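Side-chain contacts in putative diflavin flavoprotein A 3 (Synechocystis sp., PDB 6H0C), which probably passes electrons from NADH to oxygen, reducing it to water, the present chain being its flavodiiron core with a metallo-beta-lactamase-like and a flavodoxin-like domain: residues Ile374-Lys379 / Leu385-Glu390; Ile331-Ala336 / Asn360-Ala365; Glu143-Pro148 / Glu218-Gln223; Ile49-Pro54 / Lys93-Leu98; Lys306-Ile311 / Gln397-Ala402. One frame throughout, in Å; residues are numbered along the deposited sequence.

Contact 1: residues Ile374-Lys379 / Leu385-Glu390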
# COMPACT_ATOMS: atom_id res chain seq x y z
N ILE A 374 16.61 -9.54 13.44
CA ILE A 374 17.14 -8.87 12.26
C ILE A 374 17.43 -7.40 12.52
O ILE A 374 16.54 -6.63 12.89
CB ILE A 374 16.15 -8.97 11.09
CG1 ILE A 374 16.08 -10.41 10.59
CG2 ILE A 374 16.54 -8.03 9.97
CD1 ILE A 374 14.92 -10.66 9.65
N ARG A 375 18.69 -7.01 12.31
CA ARG A 375 19.11 -5.63 12.45
C ARG A 375 19.69 -5.11 11.14
O ARG A 375 20.74 -5.56 10.69
CB ARG A 375 20.14 -5.50 13.58
CG ARG A 375 19.58 -5.84 14.95
CD ARG A 375 20.66 -5.80 16.03
NE ARG A 375 20.09 -5.91 17.38
CZ ARG A 375 19.88 -7.06 18.01
NH1 ARG A 375 20.19 -8.21 17.42
NH2 ARG A 375 19.37 -7.07 19.23
N VAL A 376 18.99 -4.17 10.51
CA VAL A 376 19.43 -3.59 9.24
C VAL A 376 19.86 -2.14 9.40
O VAL A 376 19.03 -1.28 9.69
CB VAL A 376 18.32 -3.65 8.18
CG1 VAL A 376 18.81 -3.01 6.88
CG2 VAL A 376 17.88 -5.08 7.96
N LYS A 377 21.15 -1.88 9.19
CA LYS A 377 21.66 -0.51 9.32
C LYS A 377 21.54 0.29 8.01
O LYS A 377 22.03 -0.13 6.95
CB LYS A 377 23.11 -0.53 9.81
CG LYS A 377 23.43 0.55 10.86
CD LYS A 377 24.90 0.49 11.27
CE LYS A 377 25.27 1.58 12.27
NZ LYS A 377 26.73 1.55 12.57
N PHE A 378 20.87 1.44 8.11
CA PHE A 378 20.54 2.30 6.97
C PHE A 378 19.74 1.57 5.89
O PHE A 378 19.06 0.58 6.18
CB PHE A 378 21.81 2.92 6.36
CG PHE A 378 21.57 4.25 5.68
CD1 PHE A 378 20.43 5.00 5.98
CD2 PHE A 378 22.46 4.74 4.73
CE1 PHE A 378 20.20 6.22 5.35
CE2 PHE A 378 22.23 5.95 4.10
CZ PHE A 378 21.10 6.69 4.41
N LYS A 379 19.83 2.05 4.65
CA LYS A 379 18.90 1.67 3.59
C LYS A 379 19.04 0.22 3.14
O LYS A 379 20.14 -0.24 2.82
CB LYS A 379 19.08 2.60 2.38
CG LYS A 379 17.75 3.03 1.75
CD LYS A 379 17.97 3.84 0.48
CE LYS A 379 18.78 3.05 -0.55
NZ LYS A 379 18.91 3.77 -1.85
N LEU A 385 16.53 -7.60 1.29
CA LEU A 385 15.19 -8.10 1.03
C LEU A 385 15.17 -9.62 0.97
O LEU A 385 14.28 -10.25 1.52
CB LEU A 385 14.62 -7.52 -0.26
CG LEU A 385 14.47 -6.00 -0.34
CD1 LEU A 385 13.89 -5.59 -1.69
CD2 LEU A 385 13.60 -5.52 0.78
N LYS A 386 16.16 -10.20 0.30
CA LYS A 386 16.20 -11.65 0.12
C LYS A 386 16.43 -12.35 1.45
O LYS A 386 15.85 -13.40 1.72
CB LYS A 386 17.28 -12.04 -0.89
CG LYS A 386 17.11 -11.38 -2.25
CD LYS A 386 15.77 -11.72 -2.89
CE LYS A 386 15.72 -13.19 -3.30
NZ LYS A 386 14.42 -13.53 -3.94
N MET A 387 17.27 -11.75 2.28
CA MET A 387 17.52 -12.26 3.63
C MET A 387 16.25 -12.22 4.47
O MET A 387 15.89 -13.21 5.11
CB MET A 387 18.65 -11.47 4.30
CG MET A 387 18.86 -11.80 5.77
SD MET A 387 17.83 -10.83 6.90
CE MET A 387 18.71 -9.27 6.97
N CYS A 388 15.55 -11.09 4.45
CA CYS A 388 14.28 -10.97 5.17
C CYS A 388 13.23 -11.96 4.67
O CYS A 388 12.52 -12.59 5.45
CB CYS A 388 13.74 -9.54 5.06
SG CYS A 388 14.72 -8.33 5.97
N GLU A 389 13.13 -12.09 3.35
CA GLU A 389 12.21 -13.04 2.75
C GLU A 389 12.54 -14.44 3.25
O GLU A 389 11.65 -15.20 3.61
CB GLU A 389 12.29 -12.95 1.21
CG GLU A 389 11.35 -13.89 0.47
CD GLU A 389 11.33 -13.63 -1.04
OE1 GLU A 389 10.48 -14.22 -1.74
OE2 GLU A 389 12.15 -12.83 -1.53
N GLU A 390 13.83 -14.75 3.31
CA GLU A 390 14.28 -16.08 3.72
C GLU A 390 13.98 -16.32 5.20
O GLU A 390 13.60 -17.42 5.59
CB GLU A 390 15.77 -16.26 3.45
CG GLU A 390 16.20 -17.71 3.48
CD GLU A 390 15.49 -18.54 2.43
OE1 GLU A 390 15.15 -19.71 2.71
OE2 GLU A 390 15.28 -18.02 1.31
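Met387 and Cys388 are the two helix residues that meet the edge strand 374-377, where Ile374 and Val376, two apart, both point at the helix. The first turn of 385-390 brings a polar pair: Lys386 NZ reaches along the helix to Glu389 OE2 at 3.4 Å, a salt bridge whose hydrogen bond is weak. Met387 carries most of the helix's share. Its CG stands anti to the backbone N (chi1 172°), and bends at chi2 and chi3 turn the thioether toward the strand, alongside Ile374. Met387 SD rests beside the outer arm of Ile374, 4.0 Å from Ile374 CD1, while the terminal methyl Met387 CE passes on to the other branch and lies 3.9 Å from Ile374 CG2. The two side chains run alongside in opposite senses. Met387 CE also reaches Val376 CG2, more loosely, at 4.4 Å. Cys388 follows on the buried side, its SG 4.4 Å from Ile374 CD1, so the tip of the isoleucine lies within reach of both sulfurs. Glu389 OE1 turns elsewhere, to a salt bridge with Lys282. The axes of strand 374-377 and helix segment 385-390 run nearly antiparallel, at 168°, as expected for consecutive elements of a flavodoxin-like alpha/beta domain. Strand 368-377 is the outermost strand next to 341-348, whose Phe345 touches Ile374, and helix 268-281 packs against Cys388 through Ala275 and Ile276 and against Val376 through Leu272.

Contact 2: residues Ile331-Ala336 / Asn360-Ala365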
# COMPACT_ATOMS: atom_id res chain seq x y z
N ILE A 331 -0.23 -4.89 24.71
CA ILE A 331 -1.39 -5.67 24.32
C ILE A 331 -0.96 -7.08 23.94
O ILE A 331 -1.63 -8.05 24.28
CB ILE A 331 -2.16 -5.01 23.16
CG1 ILE A 331 -2.68 -3.63 23.59
CG2 ILE A 331 -3.31 -5.90 22.68
CD1 ILE A 331 -3.22 -2.78 22.46
N THR A 332 0.16 -7.19 23.25
CA THR A 332 0.66 -8.49 22.83
C THR A 332 1.05 -9.34 24.05
O THR A 332 0.66 -10.50 24.16
CB THR A 332 1.85 -8.36 21.87
OG1 THR A 332 1.41 -7.68 20.68
CG2 THR A 332 2.39 -9.73 21.48
N LEU A 333 1.81 -8.75 24.97
CA LEU A 333 2.21 -9.48 26.17
C LEU A 333 1.00 -9.86 27.02
O LEU A 333 0.97 -10.95 27.61
CB LEU A 333 3.20 -8.66 27.01
CG LEU A 333 4.61 -8.49 26.43
CD1 LEU A 333 5.42 -7.56 27.30
CD2 LEU A 333 5.28 -9.83 26.33
N ALA A 334 0.01 -8.98 27.09
CA ALA A 334 -1.18 -9.25 27.89
C ALA A 334 -2.04 -10.35 27.29
O ALA A 334 -2.86 -10.94 27.98
CB ALA A 334 -2.01 -7.98 28.06
N ASN A 335 -1.85 -10.65 26.01
CA ASN A 335 -2.76 -11.56 25.34
C ASN A 335 -2.16 -12.80 24.70
O ASN A 335 -2.86 -13.79 24.51
CB ASN A 335 -3.54 -10.80 24.27
CG ASN A 335 -4.56 -9.88 24.86
OD1 ASN A 335 -5.63 -10.31 25.28
ND2 ASN A 335 -4.23 -8.59 24.91
N ALA A 336 -0.88 -12.75 24.36
CA ALA A 336 -0.28 -13.88 23.65
C ALA A 336 0.09 -15.02 24.59
O ALA A 336 0.66 -14.82 25.67
CB ALA A 336 0.95 -13.41 22.87
N ASN A 360 14.62 -8.38 24.16
CA ASN A 360 14.75 -8.63 25.59
C ASN A 360 13.43 -8.89 26.29
O ASN A 360 13.32 -9.79 27.12
CB ASN A 360 15.44 -7.46 26.28
CG ASN A 360 16.91 -7.46 26.06
OD1 ASN A 360 17.52 -8.52 25.86
ND2 ASN A 360 17.52 -6.28 26.09
N LYS A 361 12.42 -8.08 25.95
CA LYS A 361 11.12 -8.20 26.59
C LYS A 361 10.46 -9.53 26.21
O LYS A 361 9.87 -10.20 27.07
CB LYS A 361 10.22 -7.02 26.22
CG LYS A 361 10.31 -5.87 27.23
CD LYS A 361 11.75 -5.55 27.55
CE LYS A 361 11.89 -4.59 28.71
NZ LYS A 361 13.30 -4.10 28.84
N PHE A 362 10.57 -9.92 24.95
CA PHE A 362 9.98 -11.17 24.51
C PHE A 362 10.76 -12.37 25.07
O PHE A 362 10.16 -13.37 25.47
CB PHE A 362 9.90 -11.21 22.98
CG PHE A 362 8.85 -10.31 22.41
CD1 PHE A 362 7.57 -10.28 22.96
CD2 PHE A 362 9.13 -9.46 21.36
CE1 PHE A 362 6.59 -9.44 22.46
CE2 PHE A 362 8.15 -8.61 20.85
CZ PHE A 362 6.88 -8.60 21.40
N ARG A 363 12.08 -12.25 25.15
CA ARG A 363 12.87 -13.33 25.75
C ARG A 363 12.53 -13.49 27.23
O ARG A 363 12.29 -14.60 27.69
CB ARG A 363 14.37 -13.10 25.58
CG ARG A 363 15.20 -14.23 26.19
CD ARG A 363 16.66 -14.18 25.77
NE ARG A 363 17.16 -12.81 25.75
CZ ARG A 363 17.65 -12.21 24.66
NH1 ARG A 363 17.72 -12.87 23.51
NH2 ARG A 363 18.08 -10.96 24.74
N ASP A 364 12.49 -12.39 27.97
CA ASP A 364 12.12 -12.44 29.39
C ASP A 364 10.71 -13.00 29.58
O ASP A 364 10.43 -13.67 30.58
CB ASP A 364 12.22 -11.06 30.04
CG ASP A 364 13.64 -10.58 30.16
OD1 ASP A 364 13.85 -9.41 30.54
OD2 ASP A 364 14.56 -11.37 29.85
N ALA A 365 9.83 -12.74 28.62
CA ALA A 365 8.44 -13.17 28.72
C ALA A 365 8.26 -14.62 28.30
O ALA A 365 7.14 -15.10 28.22
CB ALA A 365 7.55 -12.26 27.89
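Helices 323-335 and 353-364 come together here, with the CA atoms of Leu333 and Ala365 7.7 Å apart, and no hydrogen bond joins the two segments. Leu333 spans the interface with one methyl. Its CG lies beside the backbone N (chi1 -71°), which carries Leu333 CD2 across to Ala365 CB at 3.7 Å, the closest approach of the contact. Leu333 CD2 also meets the ring of Phe362 at an oblique angle, 4.1 Å from Phe362 CD1. Thr332 adds a second, looser methyl to this ring: Thr332 CG2 is 4.3 Å from Phe362 CE1. The hydroxyl of Thr332 is engaged within its own helix, where OG1 bonds to the carbonyl of Ala328. Within 331-336, Asn335 ND2 turns back to Ile331 O at 2.7 Å with a fairly straight N-H...O angle of 164°, the acceptor lying close to the plane of the amide. Phe362 itself is buried between helix and sheet, meeting Phe310 and Phe312 edge-to-face. Two helices packed side by side on the same face of a parallel sheet, with aromatic and aliphatic side chains filling the seam, are characteristic of the three-layer alpha/beta/alpha flavodoxin-like fold.

Contact 3: residues Glu143-Pro148 / Glu218-Gln223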
# COMPACT_ATOMS: atom_id res chain seq x y z
N GLU A 143 -20.62 12.44 -11.62
CA GLU A 143 -20.85 12.59 -10.19
C GLU A 143 -20.17 11.44 -9.48
O GLU A 143 -20.70 10.34 -9.39
CB GLU A 143 -22.33 12.65 -9.83
CG GLU A 143 -22.50 13.10 -8.38
CD GLU A 143 -23.94 13.28 -7.97
OE1 GLU A 143 -24.84 13.02 -8.80
OE2 GLU A 143 -24.18 13.67 -6.80
N LEU A 144 -18.96 11.73 -9.00
CA LEU A 144 -18.12 10.74 -8.37
C LEU A 144 -18.70 10.27 -7.04
O LEU A 144 -19.26 11.06 -6.28
CB LEU A 144 -16.72 11.31 -8.15
CG LEU A 144 -16.07 11.99 -9.36
CD1 LEU A 144 -14.69 12.53 -8.99
CD2 LEU A 144 -16.00 11.03 -10.55
N THR A 145 -18.57 8.97 -6.77
CA THR A 145 -18.87 8.41 -5.46
C THR A 145 -17.58 7.84 -4.85
O THR A 145 -16.79 7.19 -5.54
CB THR A 145 -19.95 7.31 -5.55
OG1 THR A 145 -21.18 7.90 -5.96
CG2 THR A 145 -20.15 6.65 -4.19
N PHE A 146 -17.36 8.09 -3.57
CA PHE A 146 -16.12 7.65 -2.94
C PHE A 146 -16.31 6.43 -2.05
O PHE A 146 -17.33 6.28 -1.38
CB PHE A 146 -15.49 8.81 -2.17
CG PHE A 146 -15.13 9.97 -3.05
CD1 PHE A 146 -16.01 11.03 -3.22
CD2 PHE A 146 -13.94 9.98 -3.75
CE1 PHE A 146 -15.69 12.10 -4.06
CE2 PHE A 146 -13.61 11.03 -4.59
CZ PHE A 146 -14.48 12.09 -4.75
N ILE A 147 -15.31 5.55 -2.05
CA ILE A 147 -15.31 4.33 -1.26
C ILE A 147 -13.97 4.14 -0.53
O ILE A 147 -12.99 3.71 -1.15
CB ILE A 147 -15.54 3.06 -2.13
CG1 ILE A 147 -16.74 3.24 -3.06
CG2 ILE A 147 -15.70 1.84 -1.22
CD1 ILE A 147 -16.38 3.67 -4.46
N PRO A 148 -13.93 4.48 0.77
CA PRO A 148 -12.73 4.17 1.58
C PRO A 148 -12.41 2.66 1.58
O PRO A 148 -13.29 1.83 1.77
CB PRO A 148 -13.12 4.65 2.98
CG PRO A 148 -14.13 5.74 2.74
CD PRO A 148 -14.93 5.24 1.54
N GLU A 218 -18.12 -4.13 -5.35
CA GLU A 218 -19.13 -4.89 -6.11
C GLU A 218 -20.37 -4.05 -6.44
O GLU A 218 -21.03 -4.28 -7.44
CB GLU A 218 -19.58 -6.11 -5.31
CG GLU A 218 -18.85 -7.41 -5.59
CD GLU A 218 -19.58 -8.60 -4.96
OE1 GLU A 218 -20.00 -9.51 -5.71
OE2 GLU A 218 -19.73 -8.63 -3.72
N ALA A 219 -20.68 -3.08 -5.59
CA ALA A 219 -21.89 -2.28 -5.73
C ALA A 219 -21.85 -1.36 -6.95
O ALA A 219 -22.87 -0.81 -7.37
CB ALA A 219 -22.13 -1.45 -4.47
N TYR A 220 -20.67 -1.18 -7.52
CA TYR A 220 -20.50 -0.29 -8.66
C TYR A 220 -20.22 -1.11 -9.91
O TYR A 220 -19.27 -1.89 -9.97
CB TYR A 220 -19.39 0.73 -8.36
CG TYR A 220 -19.65 1.42 -7.04
CD1 TYR A 220 -20.44 2.56 -6.97
CD2 TYR A 220 -19.18 0.88 -5.84
CE1 TYR A 220 -20.72 3.17 -5.75
CE2 TYR A 220 -19.46 1.48 -4.62
CZ TYR A 220 -20.23 2.62 -4.58
OH TYR A 220 -20.50 3.22 -3.37
N PRO A 221 -21.09 -0.94 -10.92
CA PRO A 221 -21.04 -1.71 -12.17
C PRO A 221 -19.92 -1.27 -13.12
O PRO A 221 -20.18 -1.03 -14.29
CB PRO A 221 -22.42 -1.44 -12.79
CG PRO A 221 -22.79 -0.08 -12.27
CD PRO A 221 -22.25 -0.04 -10.87
N ALA A 222 -18.69 -1.18 -12.61
CA ALA A 222 -17.57 -0.68 -13.39
C ALA A 222 -17.22 -1.59 -14.56
O ALA A 222 -17.31 -2.80 -14.45
CB ALA A 222 -16.35 -0.49 -12.49
N GLN A 223 -16.83 -0.99 -15.67
CA GLN A 223 -16.36 -1.73 -16.84
C GLN A 223 -14.84 -1.61 -17.02
O GLN A 223 -14.25 -2.27 -17.88
CB GLN A 223 -17.08 -1.24 -18.09
CG GLN A 223 -18.59 -1.37 -18.01
CD GLN A 223 -19.06 -2.81 -18.04
OE1 GLN A 223 -19.64 -3.31 -17.07
NE2 GLN A 223 -18.81 -3.49 -19.16
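Tyr220 lies against two side chains of strand 143-148, Thr145 and Ile147, which are two apart and therefore project from the same face of the strand. The first kind of interaction is CH-pi. The terminal methyl CD1 of Ile147 sits over one face of the tyrosine ring, 4.2 Å from the Tyr220 ring centroid and 26° off its normal, displaced toward the rim. Within the isoleucine, CG1 stands beside the backbone N (chi1 -48°), which sends this arm out from the strand toward the ring.

Van der Waals packing makes up the rest. Ile147 CG1 comes to 3.6 Å from Tyr220 CE2, so two successive carbons of the isoleucine line the outer part of the ring, and the isoleucine and the tyrosine reach toward each other. Thr145 crosses the tyrosine at about a right angle. Its methyl packs on the phenol oxygen as well as on the ring, Thr145 CG2 being 3.5 Å from Tyr220 OH and 3.9 Å from Tyr220 CE1. The phenol oxygen consequently has carbon neighbours from both strand residues, CG1 of Ile147 being 3.8 Å from Tyr220 OH.

No hydrogen bond crosses the contact; Thr145 OG1 and His135 ND1 share a weak one. After the tyrosine the chain bends sharply in an inverse gamma turn centred on Pro221.

The contact belongs to the metallo-beta-lactamase-like domain. It places the connection between helix 207-217 and strand 224-227 against a mixed sheet in which strand 143-148 runs between 135-137 and 158-162; Tyr161 of the latter meets the Tyr220 ring with the planes at about 45°.

Contact 4: residues Ile49-Pro54 / Lys93-Leu98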
# COMPACT_ATOMS: atom_id res chain seq x y z
N ILE A 49 -12.54 20.41 -12.98
CA ILE A 49 -11.37 19.64 -13.38
C ILE A 49 -10.74 18.98 -12.17
O ILE A 49 -10.41 19.64 -11.19
CB ILE A 49 -10.33 20.53 -14.08
CG1 ILE A 49 -10.96 21.18 -15.32
CG2 ILE A 49 -9.10 19.72 -14.44
CD1 ILE A 49 -10.04 22.13 -16.04
N ALA A 50 -10.57 17.66 -12.26
CA ALA A 50 -9.99 16.89 -11.15
C ALA A 50 -8.81 16.08 -11.64
O ALA A 50 -8.85 15.48 -12.71
CB ALA A 50 -11.03 15.97 -10.53
N LEU A 51 -7.74 16.09 -10.84
CA LEU A 51 -6.56 15.29 -11.11
C LEU A 51 -6.40 14.24 -10.02
O LEU A 51 -6.31 14.58 -8.83
CB LEU A 51 -5.30 16.18 -11.17
CG LEU A 51 -3.98 15.42 -11.33
CD1 LEU A 51 -3.93 14.73 -12.69
CD2 LEU A 51 -2.80 16.36 -11.16
N PHE A 52 -6.37 12.96 -10.42
CA PHE A 52 -6.11 11.85 -9.49
C PHE A 52 -4.62 11.53 -9.36
O PHE A 52 -3.95 11.27 -10.36
CB PHE A 52 -6.81 10.57 -9.95
CG PHE A 52 -8.32 10.62 -9.90
CD1 PHE A 52 -9.02 9.94 -8.91
CD2 PHE A 52 -9.05 11.29 -10.90
CE1 PHE A 52 -10.41 9.95 -8.89
CE2 PHE A 52 -10.44 11.30 -10.88
CZ PHE A 52 -11.12 10.62 -9.87
N ASP A 53 -4.11 11.53 -8.13
CA ASP A 53 -2.85 10.87 -7.82
C ASP A 53 -1.63 11.27 -8.64
O ASP A 53 -1.11 10.45 -9.41
CB ASP A 53 -3.03 9.36 -7.96
CG ASP A 53 -4.08 8.82 -7.03
OD1 ASP A 53 -4.00 9.13 -5.82
OD2 ASP A 53 -4.99 8.10 -7.51
N PRO A 54 -1.16 12.51 -8.48
CA PRO A 54 0.17 12.82 -9.02
C PRO A 54 1.15 11.76 -8.57
O PRO A 54 1.00 11.22 -7.47
CB PRO A 54 0.51 14.18 -8.41
CG PRO A 54 -0.81 14.78 -8.04
CD PRO A 54 -1.73 13.63 -7.71
N LYS A 93 3.56 19.15 -3.01
CA LYS A 93 4.07 20.48 -2.62
C LYS A 93 4.28 21.36 -3.85
O LYS A 93 3.91 22.53 -3.85
CB LYS A 93 5.38 20.37 -1.84
CG LYS A 93 5.27 19.84 -0.41
CD LYS A 93 6.67 19.68 0.21
CE LYS A 93 6.74 18.49 1.18
NZ LYS A 93 8.13 18.18 1.62
N LEU A 94 4.88 20.80 -4.89
CA LEU A 94 5.14 21.56 -6.09
C LEU A 94 3.85 21.84 -6.84
O LEU A 94 3.57 22.98 -7.20
CB LEU A 94 6.13 20.82 -7.00
CG LEU A 94 6.39 21.52 -8.33
CD1 LEU A 94 6.95 22.91 -8.09
CD2 LEU A 94 7.32 20.69 -9.21
N LEU A 95 3.06 20.79 -7.08
CA LEU A 95 1.81 20.93 -7.82
C LEU A 95 0.86 21.97 -7.20
O LEU A 95 0.25 22.78 -7.91
CB LEU A 95 1.10 19.57 -7.90
CG LEU A 95 -0.22 19.56 -8.66
CD1 LEU A 95 0.04 19.96 -10.09
CD2 LEU A 95 -0.89 18.20 -8.59
N LEU A 96 0.74 21.94 -5.88
CA LEU A 96 -0.19 22.83 -5.20
C LEU A 96 0.35 24.26 -5.17
O LEU A 96 -0.43 25.20 -5.04
CB LEU A 96 -0.47 22.33 -3.78
CG LEU A 96 -1.19 20.98 -3.77
CD1 LEU A 96 -1.58 20.56 -2.37
CD2 LEU A 96 -2.41 21.05 -4.66
N SER A 97 1.66 24.42 -5.31
CA SER A 97 2.26 25.75 -5.47
C SER A 97 1.76 26.37 -6.76
O SER A 97 1.51 27.57 -6.83
CB SER A 97 3.78 25.68 -5.48
OG SER A 97 4.29 25.31 -4.21
N LEU A 98 1.62 25.54 -7.78
CA LEU A 98 1.19 25.97 -9.10
C LEU A 98 -0.32 26.01 -9.24
O LEU A 98 -0.85 26.58 -10.19
CB LEU A 98 1.77 25.05 -10.16
CG LEU A 98 3.27 25.15 -10.35
CD1 LEU A 98 3.83 23.83 -10.86
CD2 LEU A 98 3.55 26.26 -11.34
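Leu95 reaches from its helix toward strand 49-52 and the turn that follows, and a single methyl, CD2, makes both closest approaches. Leu95 CD2 lies 3.7 Å from Leu51 CD2 and 3.5 Å from Pro54 CG. The latter pair is tighter than usual for two carbons, so the leucine methyl is pressed firmly against the proline ring. The two partners meet Leu95 at different inclinations: the side chain of Leu51 is slanted against it, whereas that of Pro54 runs across it at about a right angle. On both leucines CG is anti to the backbone N (chi1 175° at Leu51 and -179° at Leu95), which sets CG beside the carbonyl carbon and swings each isopropyl end toward the other, into the helix-strand interface. Pro54, two residues beyond the end of the strand, supplies CG from its ring, and the rigid ring leaves this atom little freedom to withdraw.

The layering is that of the metallo-beta-lactamase fold, in which helices cover the outer faces of two sheets packed together. Here helix 86-98 covers the sheet that holds strand 49-52, between 37-45 and 78-80. Leu67 of the neighbouring helix 60-70 also touches Leu51, while Val79 of strand 78-80 touches Pro54.

Hydrogen bonds surround the apolar contact. Pro54 O accepts one from Arg88 NH1, earlier in the same helix as Leu95, and Asp53 OD1 takes one from Gly82 N. In the helix, Lys93 O is gripped by two donors of one residue, Ser97 N and Ser97 OG, the bond from Ser97 OG to Lys93 O measuring 2.8 Å.

Contact 5: residues Lys306-Ile311 / Gln397-Ala402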
# COMPACT_ATOMS: atom_id res chain seq x y z
N LYS A 306 -5.75 -15.17 17.04
CA LYS A 306 -5.83 -16.23 16.03
C LYS A 306 -4.47 -16.64 15.44
O LYS A 306 -4.40 -17.54 14.60
CB LYS A 306 -6.80 -15.81 14.90
CG LYS A 306 -6.20 -14.98 13.78
CD LYS A 306 -7.28 -14.56 12.77
CE LYS A 306 -6.69 -13.91 11.51
NZ LYS A 306 -5.95 -12.64 11.79
N SER A 307 -3.38 -16.02 15.89
CA SER A 307 -2.07 -16.30 15.28
C SER A 307 -1.32 -17.43 15.98
O SER A 307 -1.53 -17.70 17.16
CB SER A 307 -1.19 -15.04 15.28
OG SER A 307 -0.90 -14.61 16.60
N ALA A 308 -0.45 -18.08 15.22
CA ALA A 308 0.42 -19.13 15.74
C ALA A 308 1.77 -18.54 16.10
O ALA A 308 2.54 -19.11 16.88
CB ALA A 308 0.58 -20.25 14.71
N GLY A 309 2.07 -17.38 15.51
CA GLY A 309 3.28 -16.65 15.82
C GLY A 309 3.02 -15.17 15.61
O GLY A 309 2.05 -14.80 14.95
N PHE A 310 3.87 -14.33 16.18
CA PHE A 310 3.82 -12.89 15.93
C PHE A 310 5.23 -12.35 15.75
O PHE A 310 6.20 -12.91 16.27
CB PHE A 310 3.11 -12.14 17.08
CG PHE A 310 3.79 -12.28 18.43
CD1 PHE A 310 4.76 -11.39 18.82
CD2 PHE A 310 3.43 -13.30 19.30
CE1 PHE A 310 5.38 -11.52 20.05
CE2 PHE A 310 4.04 -13.43 20.53
CZ PHE A 310 5.02 -12.54 20.91
N ILE A 311 5.34 -11.25 15.01
CA ILE A 311 6.62 -10.63 14.69
C ILE A 311 6.50 -9.12 14.86
O ILE A 311 5.55 -8.52 14.36
CB ILE A 311 7.04 -10.95 13.25
CG1 ILE A 311 7.11 -12.47 13.03
CG2 ILE A 311 8.36 -10.27 12.91
CD1 ILE A 311 7.48 -12.89 11.60
N GLN A 397 8.29 -22.32 8.08
CA GLN A 397 8.69 -23.72 8.25
C GLN A 397 8.68 -24.14 9.72
O GLN A 397 8.23 -25.24 10.06
CB GLN A 397 10.09 -23.95 7.68
CG GLN A 397 10.32 -23.43 6.27
CD GLN A 397 9.66 -24.28 5.21
OE1 GLN A 397 8.50 -24.67 5.34
NE2 GLN A 397 10.40 -24.58 4.14
N ALA A 398 9.20 -23.27 10.59
CA ALA A 398 9.23 -23.55 12.02
C ALA A 398 7.81 -23.74 12.54
O ALA A 398 7.55 -24.67 13.30
CB ALA A 398 9.93 -22.44 12.77
N LEU A 399 6.90 -22.86 12.12
CA LEU A 399 5.50 -22.97 12.53
C LEU A 399 4.86 -24.27 12.02
O LEU A 399 4.13 -24.93 12.76
CB LEU A 399 4.68 -21.77 12.02
CG LEU A 399 4.84 -20.46 12.80
CD1 LEU A 399 3.98 -19.37 12.19
CD2 LEU A 399 4.48 -20.65 14.27
N LYS A 400 5.13 -24.63 10.77
CA LYS A 400 4.51 -25.82 10.19
C LYS A 400 5.05 -27.08 10.86
O LYS A 400 4.30 -28.02 11.10
CB LYS A 400 4.72 -25.87 8.68
CG LYS A 400 3.87 -24.85 7.92
CD LYS A 400 4.06 -24.93 6.40
CE LYS A 400 5.50 -24.63 6.00
NZ LYS A 400 5.71 -24.62 4.51
N LYS A 401 6.34 -27.09 11.16
CA LYS A 401 6.95 -28.23 11.84
C LYS A 401 6.34 -28.43 13.23
O LYS A 401 6.03 -29.56 13.63
CB LYS A 401 8.47 -28.04 11.94
CG LYS A 401 9.17 -29.09 12.78
CD LYS A 401 10.68 -28.98 12.72
CE LYS A 401 11.22 -29.61 11.45
NZ LYS A 401 12.70 -29.70 11.45
N ALA A 402 6.15 -27.34 13.97
CA ALA A 402 5.59 -27.42 15.32
C ALA A 402 4.11 -27.78 15.30
O ALA A 402 3.62 -28.46 16.21
CB ALA A 402 5.80 -26.11 16.07
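Leu399 lays its CD2 methyl against the backbone and side chain of Ala308, just ahead of strand 309-313. Leu399 CD2 is 3.6 Å from Ala308 O and 3.9 Å from Ala308 CB, so it touches the peptide as well as the small side chain. At 4.2 Å from Leu399 CD2 lies Gly309 N, and with no side chain on the glycine the leucine can settle close to the main chain. The torsion that puts CG beside the backbone N (chi1 -77°) helps to direct the branch toward the strand.

This is helix-on-sheet packing within the flavodoxin-like domain: the long C-terminal helix 382-404 lies across the start of strand 309-313, in the middle of a five-stranded parallel sheet between 257-262 and 341-348. Leu399 also meets Val258 and Leu341 of those two flanking strands, as well as Leu256. Phe310 points the other way, to the opposite side of the sheet, where its ring meets Phe367 edge-to-face. Along the helix, Lys400 NZ makes a weak hydrogen bond of 2.9 Å to Gln397 OE1, and it also has a hydrogen bond to Ala283 O.

Overall arrangement
From the N terminus, contact 4 closes the first loop, joining strand 49-52 to helix 86-98. Contact 3 follows in series within the same metallo-beta-lactamase-like domain and ties the second sheet to the connection before strand 224-227; Leu144 and Phe52 touch between the two. In the flavodoxin-like domain contact 5 closes the widest loop, from strand 309-313 to helix 382-404. Contacts 2 and 1 are nested inside it, one after the other. Contact 2 joins two helices and touches contact 5 through Phe310, whereas contact 1 uses the same C-terminal helix as contact 5 and reaches the edge of the same sheet. No loops cross.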